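Local structure of epoxyqueuosine reductase (Streptococcus thermophilus, 5D6S) at residues I119-Y128 with F308-R316; A51-R62 with I78-L86. The protein is an iron-sulfur protein of the QueG family whose single chain holds a cobalamin and two iron/sulfur clusters. All blocks are in the same frame, centred on the assembly; numbering follows the deposited sequence.

Overall arrangement
Interaction 2 precedes interaction 1: it closes at residue 86, before 119-128 pairs with 308-316, 180 residues further on. Their centres are 29 Å apart and their nearest atoms about 12 Å. Both border the cobalamin. Interaction 1 contributes Thr120, Asn122 and Tyr128 to its pocket, with the Asn122 side chain about 4 Å from cobalamin and about 10 Å from an iron/sulfur cluster. Interaction 2 contributes Leu57, Leu61 and Arg81. Interaction 1 sits deep, its centre about 9 Å from the centre of the chain, and joins two loops; interaction 2, its centre about 23 Å from that point, joins helix 55-67 and the loop before it to the weakly bonded helix 78-82 and the residues after it.

Interaction 1: I119-Y128 with F308-R316; sequences ITPNSWGLDY and FGMIAGSWR
The Tyr128 ring meets Ala312 through its CD2 atom, 4.3 Å from Ala312 CB, while the ring also stacks with Tyr191. Asp127 OD1 approaches the same methyl from a direction near the ring's, 3.4 Å from Ala312 CB, and the Ser123 hydroxyl from roughly the opposite side to that carboxylate. Within 119-128 a second flat group, the Trp124 indole, has Pro121 CA over the centre of one face; NE1 donates to Ile119 O over 2.7 Å, the oxygen lying 27° out of the indole plane, a bond that folds this loop on itself. Two hydrogen bonds tie the loop to 308-316. Ser123 OG accepts from Gly313 N at 2.9 Å with an N-H...O angle of 147°; with OG anti to the backbone N (chi1 -170°), the oxygen is carried across to Gly313. Asp127 N donates to Met310 O, also at 2.9 Å, lying in the carbonyl plane. Apolar contacts fill in around them: Ile119 CD1 and Ile311 CD1 approach tip to tip at 4.0 Å, and Leu126 CD1 crosses Met310 at about a right angle, 3.8 Å from its CB. Ile311 O accepts from both Ser314 N and Ser314 OG, which holds the short 3-10 turn of 308-316 in shape. Asp127 is the N-cap of helix 128-144: its side chain caps a backbone N there, and OD1 also bonds to His129 ND1. One residue therefore serves two ends: its backbone N makes one of the two inter-loop bonds, while its carboxylate caps the helix that begins with Tyr128 of the cobalamin pocket.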
loop_
_atom_site.group_PDB
_atom_site.type_symbol
_atom_site.label_atom_id
_atom_site.label_comp_id
_atom_site.label_asym_id
_atom_site.label_seq_id
_atom_site.Cartn_x
_atom_site.Cartn_y
_atom_site.Cartn_z
ATOM N N ILE A 119 -5.902 8.473 3.231
ATOM C CA ILE A 119 -4.662 7.756 3.060
ATOM C C ILE A 119 -4.861 6.370 3.701
ATOM O O ILE A 119 -5.259 6.276 4.839
ATOM C CB ILE A 119 -3.488 8.534 3.680
ATOM C CG1 ILE A 119 -2.344 7.501 3.892
ATOM C CG2 ILE A 119 -4.014 9.288 4.901
ATOM C CD1 ILE A 119 -1.807 7.185 5.274
ATOM N N THR A 120 -4.624 5.304 2.930
ATOM C CA THR A 120 -5.000 3.915 3.303
ATOM C C THR A 120 -4.746 3.532 4.760
ATOM O O THR A 120 -3.713 3.890 5.325
ATOM C CB THR A 120 -4.293 2.855 2.428
ATOM O OG1 THR A 120 -4.611 1.550 2.922
ATOM C CG2 THR A 120 -2.803 3.005 2.465
ATOM N N PRO A 121 -5.690 2.802 5.376
ATOM C CA PRO A 121 -5.506 2.363 6.769
ATOM C C PRO A 121 -4.289 1.460 6.939
ATOM O O PRO A 121 -3.766 1.358 8.049
ATOM C CB PRO A 121 -6.787 1.587 7.095
ATOM C CG PRO A 121 -7.675 1.633 5.890
ATOM C CD PRO A 121 -6.922 2.258 4.757
ATOM N N ASN A 122 -3.856 0.821 5.836
ATOM C CA ASN A 122 -2.592 0.065 5.780
ATOM C C ASN A 122 -1.380 0.880 6.230
ATOM O O ASN A 122 -0.318 0.326 6.529
ATOM C CB ASN A 122 -2.351 -0.451 4.350
ATOM C CG ASN A 122 -1.291 -1.551 4.281
ATOM O OD1 ASN A 122 -1.335 -2.527 5.024
ATOM N ND2 ASN A 122 -0.336 -1.404 3.381
ATOM N N SER A 123 -1.535 2.206 6.223
ATOM C CA SER A 123 -0.474 3.111 6.588
ATOM C C SER A 123 -0.879 4.049 7.724
ATOM O O SER A 123 -0.313 5.142 7.838
ATOM C CB SER A 123 -0.051 3.927 5.371
ATOM O OG SER A 123 1.130 4.659 5.637
ATOM N N TRP A 124 -1.845 3.642 8.563
ATOM C CA TRP A 124 -2.173 4.428 9.776
ATOM C C TRP A 124 -1.269 4.000 10.877
ATOM O O TRP A 124 -0.944 2.835 10.995
ATOM C CB TRP A 124 -3.609 4.270 10.219
ATOM C CG TRP A 124 -4.625 4.789 9.256
ATOM C CD1 TRP A 124 -4.406 5.609 8.188
ATOM C CD2 TRP A 124 -6.036 4.543 9.294
ATOM N NE1 TRP A 124 -5.588 5.870 7.536
ATOM C CE2 TRP A 124 -6.607 5.220 8.186
ATOM C CE3 TRP A 124 -6.868 3.799 10.134
ATOM C CZ2 TRP A 124 -7.979 5.175 7.902
ATOM C CZ3 TRP A 124 -8.232 3.748 9.846
ATOM C CH2 TRP A 124 -8.773 4.444 8.745
ATOM N N GLY A 125 -0.795 4.957 11.660
ATOM C CA GLY A 125 0.103 4.651 12.768
ATOM C C GLY A 125 1.413 4.067 12.317
ATOM O O GLY A 125 1.713 4.051 11.121
ATOM N N LEU A 126 2.174 3.533 13.267
ATOM C CA LEU A 126 3.546 3.100 13.023
ATOM C C LEU A 126 3.748 2.084 11.907
ATOM O O LEU A 126 3.010 1.126 11.795
ATOM C CB LEU A 126 4.181 2.535 14.279
ATOM C CG LEU A 126 5.599 3.077 14.396
ATOM C CD1 LEU A 126 5.488 4.550 14.724
ATOM C CD2 LEU A 126 6.390 2.374 15.477
ATOM N N ASP A 127 4.766 2.337 11.089
ATOM C CA ASP A 127 5.067 1.558 9.908
ATOM C C ASP A 127 5.038 0.100 10.284
ATOM O O ASP A 127 5.821 -0.339 11.133
ATOM C CB ASP A 127 6.457 1.929 9.402
ATOM C CG ASP A 127 6.879 1.138 8.171
ATOM O OD1 ASP A 127 6.083 0.348 7.645
ATOM O OD2 ASP A 127 8.040 1.285 7.738
ATOM N N TYR A 128 4.124 -0.651 9.668
ATOM C CA TYR A 128 4.005 -2.085 9.956
ATOM C C TYR A 128 5.352 -2.812 9.892
ATOM O O TYR A 128 5.630 -3.671 10.711
ATOM C CB TYR A 128 2.937 -2.765 9.064
ATOM C CG TYR A 128 3.254 -3.002 7.598
ATOM C CD1 TYR A 128 3.976 -4.117 7.193
ATOM C CD2 TYR A 128 2.801 -2.135 6.614
ATOM C CE1 TYR A 128 4.236 -4.366 5.852
ATOM C CE2 TYR A 128 3.081 -2.366 5.276
ATOM C CZ TYR A 128 3.800 -3.496 4.904
ATOM O OH TYR A 128 4.095 -3.738 3.577
ATOM N N PHE A 308 5.444 12.808 9.501
ATOM C CA PHE A 308 4.922 11.709 8.713
ATOM C C PHE A 308 5.922 10.590 8.556
ATOM O O PHE A 308 5.592 9.517 8.017
ATOM C CB PHE A 308 4.540 12.194 7.309
ATOM C CG PHE A 308 3.162 12.795 7.222
ATOM C CD1 PHE A 308 2.958 14.140 7.452
ATOM C CD2 PHE A 308 2.070 11.996 6.932
ATOM C CE1 PHE A 308 1.690 14.695 7.400
ATOM C CE2 PHE A 308 0.808 12.543 6.849
ATOM C CZ PHE A 308 0.610 13.899 7.092
ATOM N N GLY A 309 7.133 10.804 9.062
ATOM C CA GLY A 309 8.255 9.900 8.803
ATOM C C GLY A 309 8.118 8.495 9.364
ATOM O O GLY A 309 8.850 7.595 8.976
ATOM N N MET A 310 7.183 8.322 10.285
ATOM C CA MET A 310 6.984 7.070 11.004
ATOM C C MET A 310 6.031 6.131 10.282
ATOM O O MET A 310 5.957 4.968 10.641
ATOM C CB MET A 310 6.365 7.369 12.368
ATOM C CG MET A 310 4.879 7.723 12.258
ATOM S SD MET A 310 4.341 9.228 13.075
ATOM C CE MET A 310 5.391 10.475 12.331
ATOM N N ILE A 311 5.250 6.642 9.335
ATOM C CA ILE A 311 4.250 5.791 8.665
ATOM C C ILE A 311 4.856 5.056 7.462
ATOM O O ILE A 311 5.860 5.474 6.878
ATOM C CB ILE A 311 2.952 6.556 8.244
ATOM C CG1 ILE A 311 3.193 7.499 7.060
ATOM C CG2 ILE A 311 2.366 7.338 9.413
ATOM C CD1 ILE A 311 1.919 8.004 6.418
ATOM N N ALA A 312 4.213 3.968 7.083
ATOM C CA ALA A 312 4.669 3.157 5.959
ATOM C C ALA A 312 4.767 3.994 4.692
ATOM O O ALA A 312 5.734 3.871 3.928
ATOM C CB ALA A 312 3.729 1.989 5.744
ATOM N N GLY A 313 3.752 4.827 4.464
ATOM C CA GLY A 313 3.640 5.606 3.241
ATOM C C GLY A 313 4.714 6.643 3.033
ATOM O O GLY A 313 4.723 7.311 1.994
ATOM N N SER A 314 5.598 6.815 4.023
ATOM C CA SER A 314 6.657 7.816 3.931
ATOM C C SER A 314 7.914 7.278 3.292
ATOM O O SER A 314 8.927 7.974 3.218
ATOM C CB SER A 314 6.975 8.380 5.317
ATOM O OG SER A 314 7.704 7.479 6.143
ATOM N N TRP A 315 7.870 6.047 2.803
ATOM C CA TRP A 315 9.104 5.341 2.381
ATOM C C TRP A 315 9.804 5.894 1.125
ATOM O O TRP A 315 10.953 5.527 0.838
ATOM C CB TRP A 315 8.835 3.836 2.193
ATOM C CG TRP A 315 8.035 3.465 0.975
ATOM C CD1 TRP A 315 6.689 3.521 0.841
ATOM C CD2 TRP A 315 8.546 2.966 -0.265
ATOM N NE1 TRP A 315 6.317 3.097 -0.422
ATOM C CE2 TRP A 315 7.443 2.767 -1.121
ATOM C CE3 TRP A 315 9.835 2.686 -0.742
ATOM C CZ2 TRP A 315 7.579 2.290 -2.408
ATOM C CZ3 TRP A 315 9.973 2.214 -2.023
ATOM C CH2 TRP A 315 8.849 2.025 -2.852
ATOM N N ARG A 316 9.112 6.729 0.363
ATOM C CA ARG A 316 9.749 7.398 -0.775
ATOM C C ARG A 316 9.873 8.896 -0.611
ATOM O O ARG A 316 10.199 9.581 -1.564
ATOM C CB ARG A 316 8.968 7.124 -2.055
ATOM C CG ARG A 316 8.543 5.688 -2.194
ATOM C CD ARG A 316 8.196 5.399 -3.636
ATOM N NE ARG A 316 9.332 4.887 -4.381
ATOM C CZ ARG A 316 9.262 4.465 -5.631
ATOM N NH1 ARG A 316 10.339 3.971 -6.196
ATOM N NH2 ARG A 316 8.130 4.540 -6.331
#

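Interaction 2: A51-R62 with I78-L86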
loop_
_atom_site.group_PDB
_atom_site.type_symbol
_atom_site.label_atom_id
_atom_site.label_comp_id
_atom_site.label_asym_id
_atom_site.label_seq_id
_atom_site.Cartn_x
_atom_site.Cartn_y
_atom_site.Cartn_z
ATOM N N ALA A 51 9.014 -25.786 4.935
ATOM C CA ALA A 51 9.931 -25.072 4.071
ATOM C C ALA A 51 9.944 -25.684 2.662
ATOM O O ALA A 51 10.933 -25.559 1.941
ATOM C CB ALA A 51 11.322 -25.102 4.666
ATOM N N ASP A 52 8.873 -26.377 2.274
ATOM C CA ASP A 52 8.806 -26.939 0.932
ATOM C C ASP A 52 8.693 -25.793 -0.036
ATOM O O ASP A 52 8.026 -24.786 0.251
ATOM C CB ASP A 52 7.597 -27.864 0.743
ATOM C CG ASP A 52 7.794 -29.228 1.378
ATOM O OD1 ASP A 52 8.906 -29.525 1.854
ATOM O OD2 ASP A 52 6.826 -30.008 1.387
ATOM N N ASP A 53 9.336 -25.945 -1.179
ATOM C CA ASP A 53 9.322 -24.880 -2.134
ATOM C C ASP A 53 7.898 -24.584 -2.675
ATOM O O ASP A 53 6.922 -25.217 -2.281
ATOM C CB ASP A 53 10.387 -25.100 -3.215
ATOM C CG ASP A 53 10.316 -26.447 -3.862
ATOM O OD1 ASP A 53 9.248 -26.762 -4.445
ATOM O OD2 ASP A 53 11.351 -27.158 -3.852
ATOM N N PHE A 54 7.783 -23.577 -3.529
ATOM C CA PHE A 54 6.493 -23.097 -3.982
ATOM C C PHE A 54 6.423 -23.110 -5.502
ATOM O O PHE A 54 5.786 -22.238 -6.088
ATOM C CB PHE A 54 6.259 -21.646 -3.524
ATOM C CG PHE A 54 6.086 -21.459 -2.037
ATOM C CD1 PHE A 54 7.186 -21.429 -1.199
ATOM C CD2 PHE A 54 4.826 -21.237 -1.498
ATOM C CE1 PHE A 54 7.041 -21.250 0.159
ATOM C CE2 PHE A 54 4.665 -21.052 -0.135
ATOM C CZ PHE A 54 5.770 -21.059 0.696
ATOM N N ASP A 55 6.999 -24.113 -6.152
ATOM C CA ASP A 55 7.074 -24.062 -7.624
ATOM C C ASP A 55 5.720 -24.004 -8.344
ATOM O O ASP A 55 5.687 -23.721 -9.552
ATOM C CB ASP A 55 7.986 -25.144 -8.256
ATOM C CG ASP A 55 8.075 -26.412 -7.436
ATOM O OD1 ASP A 55 7.046 -26.841 -6.866
ATOM O OD2 ASP A 55 9.192 -26.970 -7.377
ATOM N N TYR A 56 4.605 -24.228 -7.641
ATOM C CA TYR A 56 3.294 -23.958 -8.268
ATOM C C TYR A 56 3.157 -22.478 -8.714
ATOM O O TYR A 56 2.467 -22.189 -9.690
ATOM C CB TYR A 56 2.123 -24.409 -7.387
ATOM C CG TYR A 56 1.716 -23.523 -6.230
ATOM C CD1 TYR A 56 2.340 -23.623 -4.997
ATOM C CD2 TYR A 56 0.649 -22.624 -6.356
ATOM C CE1 TYR A 56 1.936 -22.835 -3.927
ATOM C CE2 TYR A 56 0.236 -21.823 -5.288
ATOM C CZ TYR A 56 0.882 -21.931 -4.070
ATOM O OH TYR A 56 0.487 -21.130 -3.003
ATOM N N LEU A 57 3.882 -21.581 -8.032
ATOM C CA LEU A 57 3.951 -20.153 -8.369
ATOM C C LEU A 57 4.831 -19.794 -9.591
ATOM O O LEU A 57 4.451 -18.927 -10.385
ATOM C CB LEU A 57 4.421 -19.357 -7.154
ATOM C CG LEU A 57 3.535 -19.482 -5.918
ATOM C CD1 LEU A 57 4.155 -18.763 -4.745
ATOM C CD2 LEU A 57 2.139 -18.937 -6.174
ATOM N N GLU A 58 5.966 -20.467 -9.745
ATOM C CA GLU A 58 6.892 -20.204 -10.867
ATOM C C GLU A 58 6.209 -19.716 -12.115
ATOM O O GLU A 58 6.458 -18.608 -12.586
ATOM C CB GLU A 58 7.675 -21.463 -11.274
ATOM C CG GLU A 58 9.085 -21.548 -10.731
ATOM C CD GLU A 58 10.113 -21.930 -11.788
ATOM O OE1 GLU A 58 10.169 -21.228 -12.819
ATOM O OE2 GLU A 58 10.898 -22.888 -11.558
ATOM N N LYS A 59 5.392 -20.596 -12.674
ATOM C CA LYS A 59 4.693 -20.345 -13.916
ATOM C C LYS A 59 4.205 -18.881 -13.986
ATOM O O LYS A 59 4.590 -18.125 -14.895
ATOM C CB LYS A 59 3.549 -21.377 -14.032
ATOM C CG LYS A 59 2.374 -21.054 -14.954
ATOM C CD LYS A 59 2.776 -20.890 -16.413
ATOM C CE LYS A 59 1.617 -20.337 -17.232
ATOM N NZ LYS A 59 2.099 -19.572 -18.411
ATOM N N SER A 60 3.389 -18.488 -13.006
ATOM C CA SER A 60 2.678 -17.203 -13.045
ATOM C C SER A 60 3.539 -16.000 -12.611
ATOM O O SER A 60 3.327 -14.891 -13.089
ATOM C CB SER A 60 1.394 -17.272 -12.197
ATOM O OG SER A 60 1.701 -17.233 -10.818
ATOM N N LEU A 61 4.469 -16.214 -11.690
ATOM C CA LEU A 61 5.440 -15.184 -11.338
ATOM C C LEU A 61 6.202 -14.749 -12.568
ATOM O O LEU A 61 6.303 -13.546 -12.862
ATOM C CB LEU A 61 6.433 -15.679 -10.285
ATOM C CG LEU A 61 5.922 -15.921 -8.863
ATOM C CD1 LEU A 61 7.078 -16.123 -7.894
ATOM C CD2 LEU A 61 5.073 -14.762 -8.360
ATOM N N ARG A 62 6.702 -15.738 -13.299
ATOM C CA ARG A 62 7.441 -15.505 -14.549
ATOM C C ARG A 62 6.595 -14.892 -15.632
ATOM O O ARG A 62 7.098 -14.117 -16.451
ATOM C CB ARG A 62 7.991 -16.809 -15.099
ATOM C CG ARG A 62 9.144 -17.373 -14.296
ATOM C CD ARG A 62 10.032 -18.260 -15.157
ATOM N NE ARG A 62 10.906 -19.073 -14.317
ATOM C CZ ARG A 62 11.992 -18.623 -13.701
ATOM N NH1 ARG A 62 12.708 -19.449 -12.946
ATOM N NH2 ARG A 62 12.376 -17.352 -13.829
ATOM N N ILE A 78 13.688 -14.659 -9.122
ATOM C CA ILE A 78 12.526 -15.560 -9.001
ATOM C C ILE A 78 12.825 -16.835 -8.213
ATOM O O ILE A 78 11.989 -17.283 -7.450
ATOM C CB ILE A 78 11.918 -15.865 -10.386
ATOM C CG1 ILE A 78 11.082 -14.654 -10.837
ATOM C CG2 ILE A 78 11.048 -17.106 -10.352
ATOM C CD1 ILE A 78 11.227 -14.324 -12.307
ATOM N N GLU A 79 14.027 -17.384 -8.371
ATOM C CA GLU A 79 14.448 -18.567 -7.598
ATOM C C GLU A 79 14.384 -18.318 -6.110
ATOM O O GLU A 79 13.814 -19.121 -5.377
ATOM C CB GLU A 79 15.868 -18.998 -7.958
ATOM C CG GLU A 79 15.965 -19.851 -9.210
ATOM C CD GLU A 79 15.818 -19.048 -10.498
ATOM O OE1 GLU A 79 15.886 -17.794 -10.455
ATOM O OE2 GLU A 79 15.621 -19.684 -11.564
ATOM N N GLU A 80 14.938 -17.192 -5.659
ATOM C CA GLU A 80 14.925 -16.845 -4.215
ATOM C C GLU A 80 13.486 -16.709 -3.661
ATOM O O GLU A 80 13.244 -16.749 -2.445
ATOM C CB GLU A 80 15.736 -15.560 -3.940
ATOM C CG GLU A 80 17.228 -15.815 -3.795
ATOM C CD GLU A 80 18.099 -14.567 -3.702
ATOM O OE1 GLU A 80 19.338 -14.744 -3.723
ATOM O OE2 GLU A 80 17.589 -13.426 -3.623
ATOM N N ARG A 81 12.551 -16.546 -4.585
ATOM C CA ARG A 81 11.162 -16.328 -4.269
ATOM C C ARG A 81 10.388 -17.609 -3.930
ATOM O O ARG A 81 9.469 -17.593 -3.101
ATOM C CB ARG A 81 10.513 -15.671 -5.468
ATOM C CG ARG A 81 9.503 -14.639 -5.076
ATOM C CD ARG A 81 10.001 -13.229 -5.269
ATOM N NE ARG A 81 8.863 -12.476 -5.754
ATOM C CZ ARG A 81 7.856 -12.019 -5.014
ATOM N NH1 ARG A 81 6.860 -11.397 -5.618
ATOM N NH2 ARG A 81 7.842 -12.138 -3.697
ATOM N N ILE A 82 10.773 -18.707 -4.574
ATOM C CA ILE A 82 10.081 -20.002 -4.458
ATOM C C ILE A 82 10.848 -21.073 -3.653
ATOM O O ILE A 82 10.238 -22.018 -3.162
ATOM C CB ILE A 82 9.746 -20.607 -5.838
ATOM C CG1 ILE A 82 10.775 -20.202 -6.875
ATOM C CG2 ILE A 82 8.376 -20.154 -6.307
ATOM C CD1 ILE A 82 10.799 -21.124 -8.061
ATOM N N TYR A 83 12.163 -20.918 -3.507
ATOM C CA TYR A 83 12.990 -21.904 -2.811
ATOM C C TYR A 83 13.495 -21.358 -1.481
ATOM O O TYR A 83 14.586 -20.767 -1.424
ATOM C CB TYR A 83 14.191 -22.324 -3.695
ATOM C CG TYR A 83 13.811 -22.917 -5.045
ATOM C CD1 TYR A 83 12.851 -23.927 -5.138
ATOM C CD2 TYR A 83 14.415 -22.478 -6.220
ATOM C CE1 TYR A 83 12.485 -24.475 -6.362
ATOM C CE2 TYR A 83 14.058 -23.014 -7.450
ATOM C CZ TYR A 83 13.091 -24.019 -7.518
ATOM O OH TYR A 83 12.713 -24.544 -8.738
ATOM N N PRO A 84 12.743 -21.583 -0.392
ATOM C CA PRO A 84 13.103 -21.055 0.931
ATOM C C PRO A 84 14.508 -21.387 1.422
ATOM O O PRO A 84 15.066 -20.642 2.239
ATOM C CB PRO A 84 12.082 -21.700 1.864
ATOM C CG PRO A 84 10.918 -21.947 1.016
ATOM C CD PRO A 84 11.461 -22.287 -0.347
ATOM N N LYS A 85 15.072 -22.487 0.937
ATOM C CA LYS A 85 16.404 -22.897 1.382
ATOM C C LYS A 85 17.490 -21.933 0.910
ATOM O O LYS A 85 18.558 -21.858 1.520
ATOM C CB LYS A 85 16.717 -24.336 0.956
ATOM C CG LYS A 85 15.977 -25.383 1.774
ATOM C CD LYS A 85 16.032 -26.758 1.124
ATOM C CE LYS A 85 14.865 -27.626 1.582
ATOM N NZ LYS A 85 14.772 -28.858 0.753
ATOM N N LEU A 86 17.209 -21.192 -0.161
ATOM C CA LEU A 86 18.126 -20.143 -0.627
ATOM C C LEU A 86 18.225 -18.962 0.343
ATOM O O LEU A 86 19.203 -18.247 0.334
ATOM C CB LEU A 86 17.718 -19.654 -2.011
ATOM C CG LEU A 86 17.879 -20.685 -3.129
ATOM C CD1 LEU A 86 17.465 -20.109 -4.482
ATOM C CD2 LEU A 86 19.312 -21.179 -3.215
#
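Arg62 reaches from helix 55-67 across to Ile78 and Glu79. From CB its chain leaves anti to the carbonyl carbon (chi1 -72°), bringing CG to 4.2 Å from Ile78 CD1, and then runs extended to NE. NE donates to Glu58 OE1 at 2.7 Å, one turn back on the same helix. The flat end follows: Ile78 CG2 rests over one face of the guanidinium, 3.6 Å above its plane, near the rim, and NH2 lies against Ile78 CD1. At the edge NH1 forms a salt bridge with Glu79 OE2 at 3.2 Å, in the guanidinium plane but 56° above that of the carboxylate.

Further along, helix 55-62 and the weakly bonded helix 78-82 run roughly antiparallel, their axes inclined at 146° with a closest approach of 9.6 Å. Phe54 N donates to Ile82 O over 2.9 Å, and the same oxygen lies at the edge of the Phe54 ring, where Pro84 CG also packs, 4.0 Å from Phe54 CE1. Ile82 CG2 fills the angle between Phe54 CB and Leu57 CB. Asp53 and Tyr83 run side by side, the carboxylate at the ring edge.

Leu61 CD1 touches Arg81 CG at 4.0 Å, while Arg81 NH1 hydrogen-bonds to cobalamin and NH2 to Ala160 O. Chemically, Arg62 joins two acidic groups and probably eases the repulsion between them, and the contact of Leu61 with the aliphatic part of Arg81 probably helps to place that cobalamin-binding side chain.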